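Local coordinates for protein cysteine protease (Listeria monocytogenes, PDB 5HU4) that acts as a class A sortase, a cysteine transpeptidase that cleaves the C-terminal sorting signal of surface proteins and attaches them covalently to the cell wall, at residues I7-P10 and S11-V14. Sequence-based numbering, arbitrary orientation.
Sequences IAVP and SVDV
Val9 and Val14 pair across a tight beta hairpin turn that joins strand 3-9 to strand 14-19, the first two strands of the sortase beta-barrel. They form an antiparallel hydrogen-bonded pair. Val9 N donates to Val14 O at 2.7 Å, and Val14 N returns a nearly straight bond to Val9 O at 3.0 Å (174° at the hydrogen). Val9 O also accepts from Val12 N at 3.2 Å. The two donors reach this oxygen from opposite faces of its carbonyl plane, each well out of that plane. The bond from Val12 closes a beta turn over Pro10 and Ser11, both with helical backbone angles. Asp13 has positive phi (57°) and forms, with Val14, a G1 beta bulge opposite Val9. A weak bond from Asp13 N to Pro10 O, 3.4 Å, spans Ser11 and Val12. Val9, Val12 and Val14 point their side chains the same way. Val9 CG1, anti to its own N (chi1 -164°), meets Val12 CG2 at 3.7 Å. Val9 and Val14 lie side by side, with Val9 CB 4.0 Å from Val14 CB. Val65 touches both Val9 and Val12, Ile71 also touches Val9, and Pro61 lies against Val14. One residue before Val9, the CA-H of Ala8 also points at Val14 O, with Ala8 CA 3.1 Å from that oxygen. Ser11 OG has a weak hydrogen bond to Asp69.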
# COMPACT_ATOMS: atom_id res chain seq x y z
N ILE A 7 5.07 4.39 1.90
CA ILE A 7 3.82 3.97 2.52
C ILE A 7 4.13 3.31 3.87
O ILE A 7 5.12 2.60 4.00
CB ILE A 7 3.02 3.00 1.62
CG1 ILE A 7 1.72 2.59 2.31
CG2 ILE A 7 3.86 1.78 1.26
CD1 ILE A 7 0.96 1.52 1.58
N ALA A 8 3.29 3.57 4.86
CA ALA A 8 3.52 3.02 6.19
C ALA A 8 2.23 2.54 6.85
O ALA A 8 1.22 3.23 6.84
CB ALA A 8 4.20 4.04 7.07
N VAL A 9 2.29 1.33 7.41
CA VAL A 9 1.21 0.80 8.23
C VAL A 9 1.78 0.38 9.58
O VAL A 9 2.19 -0.76 9.76
CB VAL A 9 0.51 -0.40 7.56
CG1 VAL A 9 -0.82 -0.67 8.23
CG2 VAL A 9 0.31 -0.15 6.07
N PRO A 10 1.80 1.32 10.54
CA PRO A 10 2.46 1.15 11.84
C PRO A 10 1.88 0.04 12.71
O PRO A 10 2.58 -0.47 13.59
CB PRO A 10 2.27 2.52 12.51
CG PRO A 10 1.09 3.12 11.82
CD PRO A 10 1.17 2.65 10.41
N SER A 11 0.62 -0.33 12.48
CA SER A 11 -0.02 -1.36 13.30
C SER A 11 0.57 -2.74 13.01
O SER A 11 0.51 -3.64 13.85
CB SER A 11 -1.53 -1.38 13.06
OG SER A 11 -1.84 -1.95 11.81
N VAL A 12 1.14 -2.90 11.82
CA VAL A 12 1.75 -4.17 11.42
C VAL A 12 3.21 -3.99 11.03
O VAL A 12 3.79 -4.85 10.37
CB VAL A 12 0.98 -4.82 10.25
CG1 VAL A 12 -0.38 -5.30 10.72
CG2 VAL A 12 0.85 -3.84 9.10
N ASP A 13 3.79 -2.87 11.44
CA ASP A 13 5.20 -2.57 11.23
C ASP A 13 5.62 -2.60 9.76
O ASP A 13 6.66 -3.15 9.41
CB ASP A 13 6.07 -3.55 12.03
CG ASP A 13 7.34 -2.90 12.55
OD1 ASP A 13 7.41 -1.66 12.57
OD2 ASP A 13 8.28 -3.65 12.93
N VAL A 14 4.79 -2.01 8.90
CA VAL A 14 5.13 -1.87 7.49
C VAL A 14 5.61 -0.46 7.21
O VAL A 14 4.91 0.51 7.48
CB VAL A 14 3.93 -2.20 6.58
CG1 VAL A 14 4.23 -1.80 5.14
CG2 VAL A 14 3.58 -3.67 6.66